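Local coordinates for sporozoite-specific SAG protein (Toxoplasma gondii, PDB 2WNK) that is a SAG2-related surface antigen of the sporozoite stage, built from two SRS domains, and probably serves at the parasite surface in attachment to host cells, at residues G21-F26 / D81-V86; S14-K19 / H124-A129. All coordinates share one frame; numbering follows the deposited sequence.

Contact 1: G21-F26 / D81-V86; sequences GHVVRF and DFTLTV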
loop_
_atom_site.group_PDB
_atom_site.type_symbol
_atom_site.label_atom_id
_atom_site.label_comp_id
_atom_site.label_asym_id
_atom_site.label_seq_id
_atom_site.Cartn_x
_atom_site.Cartn_y
_atom_site.Cartn_z
ATOM N N GLY A 21 -2.953 0.663 -5.609
ATOM C CA GLY A 21 -2.914 1.932 -6.326
ATOM C C GLY A 21 -1.606 2.698 -6.213
ATOM O O GLY A 21 -1.514 3.823 -6.718
ATOM N N HIS A 22 -0.605 2.138 -5.540
ATOM C CA HIS A 22 0.693 2.794 -5.421
ATOM C C HIS A 22 1.529 2.509 -6.670
ATOM O O HIS A 22 1.270 1.541 -7.388
ATOM C CB HIS A 22 1.427 2.378 -4.142
ATOM C CG HIS A 22 1.062 3.215 -2.949
ATOM N ND1 HIS A 22 1.804 3.232 -1.783
ATOM C CD2 HIS A 22 0.051 4.101 -2.765
ATOM C CE1 HIS A 22 1.247 4.069 -0.924
ATOM N NE2 HIS A 22 0.186 4.610 -1.495
ATOM N N VAL A 23 2.500 3.375 -6.933
ATOM C CA VAL A 23 3.320 3.245 -8.123
ATOM C C VAL A 23 4.799 3.194 -7.759
ATOM O O VAL A 23 5.252 3.830 -6.783
ATOM C CB VAL A 23 3.047 4.376 -9.178
ATOM C CG1 VAL A 23 1.609 4.898 -9.083
ATOM C CG2 VAL A 23 4.059 5.488 -9.085
ATOM N N VAL A 24 5.539 2.394 -8.523
ATOM C CA VAL A 24 6.968 2.342 -8.435
ATOM C C VAL A 24 7.545 2.942 -9.693
ATOM O O VAL A 24 7.164 2.580 -10.786
ATOM C CB VAL A 24 7.480 0.880 -8.282
ATOM C CG1 VAL A 24 8.994 0.865 -8.221
ATOM C CG2 VAL A 24 6.868 0.263 -7.033
ATOM N N ARG A 25 8.464 3.870 -9.520
ATOM C CA ARG A 25 9.161 4.471 -10.658
ATOM C C ARG A 25 10.617 4.106 -10.547
ATOM O O ARG A 25 11.229 4.251 -9.481
ATOM C CB ARG A 25 8.983 5.998 -10.682
ATOM C CG ARG A 25 7.583 6.438 -10.976
ATOM C CD ARG A 25 7.441 7.977 -10.904
ATOM N NE ARG A 25 6.027 8.358 -10.884
ATOM C CZ ARG A 25 5.245 8.312 -11.952
ATOM N NH1 ARG A 25 5.750 7.914 -13.121
ATOM N NH2 ARG A 25 3.967 8.643 -11.850
ATOM N N PHE A 26 11.170 3.578 -11.627
ATOM C CA PHE A 26 12.593 3.324 -11.663
ATOM C C PHE A 26 13.159 3.609 -13.040
ATOM O O PHE A 26 12.425 3.750 -14.006
ATOM C CB PHE A 26 12.910 1.887 -11.231
ATOM C CG PHE A 26 12.371 0.831 -12.155
ATOM C CD1 PHE A 26 13.154 0.336 -13.189
ATOM C CD2 PHE A 26 11.116 0.273 -11.933
ATOM C CE1 PHE A 26 12.692 -0.681 -14.027
ATOM C CE2 PHE A 26 10.631 -0.745 -12.781
ATOM C CZ PHE A 26 11.436 -1.220 -13.835
ATOM N N ASP A 81 12.667 5.274 -18.524
ATOM C CA ASP A 81 11.943 5.386 -17.261
ATOM C C ASP A 81 10.734 4.465 -17.263
ATOM O O ASP A 81 9.965 4.429 -18.229
ATOM C CB ASP A 81 11.457 6.835 -17.094
ATOM C CG ASP A 81 12.584 7.816 -16.738
ATOM O OD1 ASP A 81 13.672 7.416 -16.290
ATOM O OD2 ASP A 81 12.363 9.037 -16.870
ATOM N N PHE A 82 10.578 3.707 -16.175
ATOM C CA PHE A 82 9.519 2.726 -16.059
ATOM C C PHE A 82 8.603 3.045 -14.894
ATOM O O PHE A 82 9.076 3.502 -13.849
ATOM C CB PHE A 82 10.120 1.330 -15.868
ATOM C CG PHE A 82 10.916 0.900 -17.038
ATOM C CD1 PHE A 82 12.285 1.172 -17.109
ATOM C CD2 PHE A 82 10.278 0.367 -18.139
ATOM C CE1 PHE A 82 12.999 0.846 -18.252
ATOM C CE2 PHE A 82 10.995 0.038 -19.273
ATOM C CZ PHE A 82 12.354 0.278 -19.330
ATOM N N THR A 83 7.323 2.714 -15.060
ATOM C CA THR A 83 6.305 2.948 -14.018
ATOM C C THR A 83 5.501 1.677 -13.829
ATOM O O THR A 83 4.821 1.236 -14.744
ATOM C CB THR A 83 5.360 4.120 -14.428
ATOM O OG1 THR A 83 6.160 5.263 -14.699
ATOM C CG2 THR A 83 4.402 4.474 -13.302
ATOM N N LEU A 84 5.575 1.084 -12.638
ATOM C CA LEU A 84 4.809 -0.102 -12.354
ATOM C C LEU A 84 3.688 0.349 -11.443
ATOM O O LEU A 84 3.942 0.877 -10.351
ATOM C CB LEU A 84 5.648 -1.163 -11.626
ATOM C CG LEU A 84 4.779 -2.375 -11.245
ATOM C CD1 LEU A 84 4.561 -3.254 -12.493
ATOM C CD2 LEU A 84 5.387 -3.192 -10.049
ATOM N N THR A 85 2.454 0.160 -11.909
ATOM C CA THR A 85 1.282 0.466 -11.118
ATOM C C THR A 85 0.639 -0.814 -10.649
ATOM O O THR A 85 0.430 -1.725 -11.444
ATOM C CB THR A 85 0.260 1.213 -11.965
ATOM O OG1 THR A 85 0.822 2.465 -12.351
ATOM C CG2 THR A 85 -1.018 1.484 -11.152
ATOM N N VAL A 86 0.357 -0.906 -9.349
ATOM C CA VAL A 86 -0.302 -2.081 -8.791
ATOM C C VAL A 86 -1.687 -1.687 -8.270
ATOM O O VAL A 86 -1.814 -1.154 -7.162
ATOM C CB VAL A 86 0.523 -2.719 -7.669
ATOM C CG1 VAL A 86 -0.160 -3.983 -7.186
ATOM C CG2 VAL A 86 1.939 -3.040 -8.175
HETATM O O HOH W 1 8.493 6.818 -14.066
#
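The ring of Phe26 lies over the CB of Phe82. This CH-pi contact has CB 3.7 Å from the centroid of the Phe26 ring, on its face but offset toward the rim. The nearest ring atom is Phe26 CZ, 3.5 Å from Phe82 CB. With CG between the backbone N and the carbonyl carbon (chi1 65°), the Phe26 ring starts out toward the neighbouring strand, and its far end reaches Phe82 CB. The two rings are near parallel, with planes at 23°, but they are slid apart and barely overlap. Phe26 CE1 still comes within 3.6 Å of Phe82 CD1. Beside this pair, Val24 and Leu84 put their side chains on the same face and meet loosely through their CB atoms.

The two strands are antiparallel and belong to a three-stranded antiparallel sheet of the first SRS domain, in which 80-86 runs between 22-28 and 66-72. The face with Phe26, Phe82, Val24 and Leu84 turns inward. There Val24 touches Phe15, and Phe26 meets Phe98 and Ile35.

Backbone bonds hold the register. Val24 and Leu84 form a hydrogen-bonded pair with both N-H...O bonds at 2.9 Å. Phe26 and Phe82 form a second such pair. At the start of 21-26, Gly21 N also bonds to Val86 O.

The other face, with Val23, Arg25, Thr83 and Thr85, is mostly polar and more exposed. Arg25 and Thr83 lie side by side there. Thr83 CG2 sits over one face of the guanidinium, 3.7 Å from Arg25 NH1. A water lies at the edge of the guanidinium, in plane, and accepts from Arg25 NH1 at 3.1 Å. The same water donates a weak bond to Phe82 O.

Contact 2: S14-K19 / H124-A129; sequences SFTVEK and HILVKA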
loop_
_atom_site.group_PDB
_atom_site.type_symbol
_atom_site.label_atom_id
_atom_site.label_comp_id
_atom_site.label_asym_id
_atom_site.label_seq_id
_atom_site.Cartn_x
_atom_site.Cartn_y
_atom_site.Cartn_z
ATOM N N SER A 14 15.973 -1.881 -4.844
ATOM C CA SER A 14 14.766 -2.536 -4.400
ATOM C C SER A 14 13.685 -1.538 -4.034
ATOM O O SER A 14 13.959 -0.424 -3.549
ATOM C CB SER A 14 15.022 -3.486 -3.240
ATOM O OG SER A 14 15.690 -2.809 -2.192
ATOM N N PHE A 15 12.451 -1.947 -4.311
ATOM C CA PHE A 15 11.298 -1.156 -3.922
ATOM C C PHE A 15 10.271 -2.061 -3.296
ATOM O O PHE A 15 10.296 -3.275 -3.502
ATOM C CB PHE A 15 10.660 -0.495 -5.137
ATOM C CG PHE A 15 11.583 0.325 -5.939
ATOM C CD1 PHE A 15 11.682 1.706 -5.748
ATOM C CD2 PHE A 15 12.338 -0.266 -6.948
ATOM C CE1 PHE A 15 12.523 2.460 -6.538
ATOM C CE2 PHE A 15 13.190 0.502 -7.734
ATOM C CZ PHE A 15 13.290 1.854 -7.531
ATOM N N THR A 16 9.347 -1.464 -2.551
ATOM C CA THR A 16 8.257 -2.218 -1.965
ATOM C C THR A 16 6.932 -1.518 -2.280
ATOM O O THR A 16 6.826 -0.285 -2.161
ATOM C CB THR A 16 8.425 -2.329 -0.448
ATOM O OG1 THR A 16 9.696 -2.920 -0.138
ATOM C CG2 THR A 16 7.318 -3.176 0.151
ATOM N N VAL A 17 5.939 -2.291 -2.690
ATOM C CA VAL A 17 4.603 -1.762 -2.922
ATOM C C VAL A 17 3.747 -2.140 -1.715
ATOM O O VAL A 17 3.537 -3.314 -1.434
ATOM C CB VAL A 17 3.970 -2.303 -4.226
ATOM C CG1 VAL A 17 2.518 -1.813 -4.360
ATOM C CG2 VAL A 17 4.793 -1.846 -5.468
ATOM N N GLU A 18 3.235 -1.132 -1.021
ATOM C CA GLU A 18 2.559 -1.339 0.262
ATOM C C GLU A 18 1.034 -1.207 0.184
ATOM O O GLU A 18 0.301 -1.719 1.042
ATOM C CB GLU A 18 3.097 -0.324 1.267
ATOM C CG GLU A 18 4.612 -0.222 1.270
ATOM C CD GLU A 18 5.230 -0.872 2.486
ATOM O OE1 GLU A 18 6.344 -0.441 2.880
ATOM O OE2 GLU A 18 4.590 -1.788 3.058
ATOM N N LYS A 19 0.556 -0.522 -0.847
ATOM C CA LYS A 19 -0.852 -0.145 -0.922
ATOM C C LYS A 19 -1.402 -0.316 -2.319
ATOM O O LYS A 19 -0.687 -0.070 -3.292
ATOM C CB LYS A 19 -0.975 1.321 -0.599
ATOM C CG LYS A 19 -1.290 1.631 0.765
ATOM C CD LYS A 19 -1.965 2.949 0.679
ATOM C CE LYS A 19 -2.250 3.507 2.004
ATOM N NZ LYS A 19 -3.079 4.719 1.838
ATOM N N HIS A 124 14.367 -5.148 -7.976
ATOM C CA HIS A 124 13.539 -6.090 -7.246
ATOM C C HIS A 124 12.361 -5.298 -6.673
ATOM O O HIS A 124 12.581 -4.334 -5.918
ATOM C CB HIS A 124 14.324 -6.691 -6.110
ATOM C CG HIS A 124 13.488 -7.527 -5.196
ATOM N ND1 HIS A 124 13.626 -7.488 -3.828
ATOM C CD2 HIS A 124 12.464 -8.379 -5.447
ATOM C CE1 HIS A 124 12.744 -8.302 -3.273
ATOM N NE2 HIS A 124 12.029 -8.858 -4.234
ATOM N N ILE A 125 11.145 -5.695 -7.028
ATOM C CA ILE A 125 9.962 -5.039 -6.472
ATOM C C ILE A 125 9.228 -6.055 -5.609
ATOM O O ILE A 125 8.780 -7.098 -6.117
ATOM C CB ILE A 125 9.034 -4.469 -7.547
ATOM C CG1 ILE A 125 9.794 -3.452 -8.427
ATOM C CG2 ILE A 125 7.811 -3.846 -6.855
ATOM C CD1 ILE A 125 9.062 -3.044 -9.725
ATOM N N LEU A 126 9.165 -5.759 -4.314
ATOM C CA LEU A 126 8.423 -6.571 -3.342
ATOM C C LEU A 126 6.994 -6.027 -3.220
ATOM O O LEU A 126 6.797 -4.861 -2.902
ATOM C CB LEU A 126 9.108 -6.529 -1.980
ATOM C CG LEU A 126 8.371 -7.410 -0.951
ATOM C CD1 LEU A 126 8.390 -8.854 -1.369
ATOM C CD2 LEU A 126 8.879 -7.241 0.480
ATOM N N VAL A 127 6.004 -6.862 -3.493
ATOM C CA VAL A 127 4.622 -6.419 -3.427
ATOM C C VAL A 127 3.958 -7.085 -2.208
ATOM O O VAL A 127 3.920 -8.314 -2.093
ATOM C CB VAL A 127 3.875 -6.755 -4.718
ATOM C CG1 VAL A 127 2.447 -6.252 -4.646
ATOM C CG2 VAL A 127 4.595 -6.132 -5.935
ATOM N N LYS A 128 3.468 -6.270 -1.284
ATOM C CA LYS A 128 2.901 -6.805 -0.035
ATOM C C LYS A 128 1.513 -7.384 -0.272
ATOM O O LYS A 128 0.856 -7.032 -1.267
ATOM C CB LYS A 128 2.811 -5.696 1.018
ATOM C CG LYS A 128 4.161 -5.093 1.411
ATOM C CD LYS A 128 4.770 -5.888 2.550
ATOM C CE LYS A 128 6.169 -5.424 2.931
ATOM N NZ LYS A 128 6.117 -4.246 3.846
ATOM N N ALA A 129 1.063 -8.271 0.624
ATOM C CA ALA A 129 -0.242 -8.897 0.463
ATOM C C ALA A 129 -1.336 -7.878 0.819
ATOM O O ALA A 129 -1.104 -6.984 1.617
ATOM C CB ALA A 129 -0.373 -10.147 1.344
#
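Glu18 and Lys128 join the two chain segments by a salt bridge, with Lys128 NZ 3.0 Å from Glu18 OE2. The two side chains lie side by side and point the same way. The ammonium meets the oxygen from above the carboxylate plane, 40° out of it. Lys128 is bent at chi2 (-88°), which folds CD off the extended path, and again at chi4. On the way its CE passes Thr16 CG2 at 3.8 Å, where the two side chains cross at a slant.

Backbone bonds form the parallel ladder. Phe15 N bonds to His124 O, and Leu126 N returns to Phe15 O at 2.8 Å. Val17 N then bonds to Leu126 O at 2.7 Å, and Lys128 N closes the series on Val17 O. Donors come in turn from the two strands, and Phe15 and Val17 each bond to the residues before and after their partners, as in parallel pairing. CA-H...O contacts support them, such as Thr16 CA to Leu126 O at 3.2 Å.

Apolar side chains pack on the face that carries Phe15, Val17, Ile125 and Val127. Val17 CG2 meets Ile125 CG2 at 3.9 Å. Val17 CB lies 4.2 Å from Val127 CG2. Phe15 approaches Ile125 through CD2 and CG1, also at a loose distance.

His124 is on the opposite face with Ser14, Thr16 and Leu126. Its NE2 is hydrogen-bonded to Ser95 OG, and its ring stacks on Phe97.

Strand 12-17 is an outermost strand of a four-stranded mixed sheet. Its parallel neighbour 121-127 is flanked in turn by the antiparallel strand 94-101. The apolar face packs on the second sheet of the domain, where Phe15 and Val17 touch Val24 of strand 22-28 and Ile125 touches Leu84 of strand 80-86.

From the N terminus, the chain first runs along strand 12-17, half of contact 2, and turns into strand 22-28, half of contact 1. Strand 80-86 then closes contact 1. Only later does strand 121-127 return beside 12-17 to close contact 2. Contact 1 is therefore nested inside the longer loop closed by contact 2. The two pairings lie in different sheets of the first SRS domain, facing each other as a beta sandwich. Their centres lie about 10 Å apart. Val24 CG2 meets Val17 CG2 at 3.3 Å, and Leu84 CD2 meets Ile125 CD1 at 3.7 Å, so both contacts share the apolar interior between the sheets.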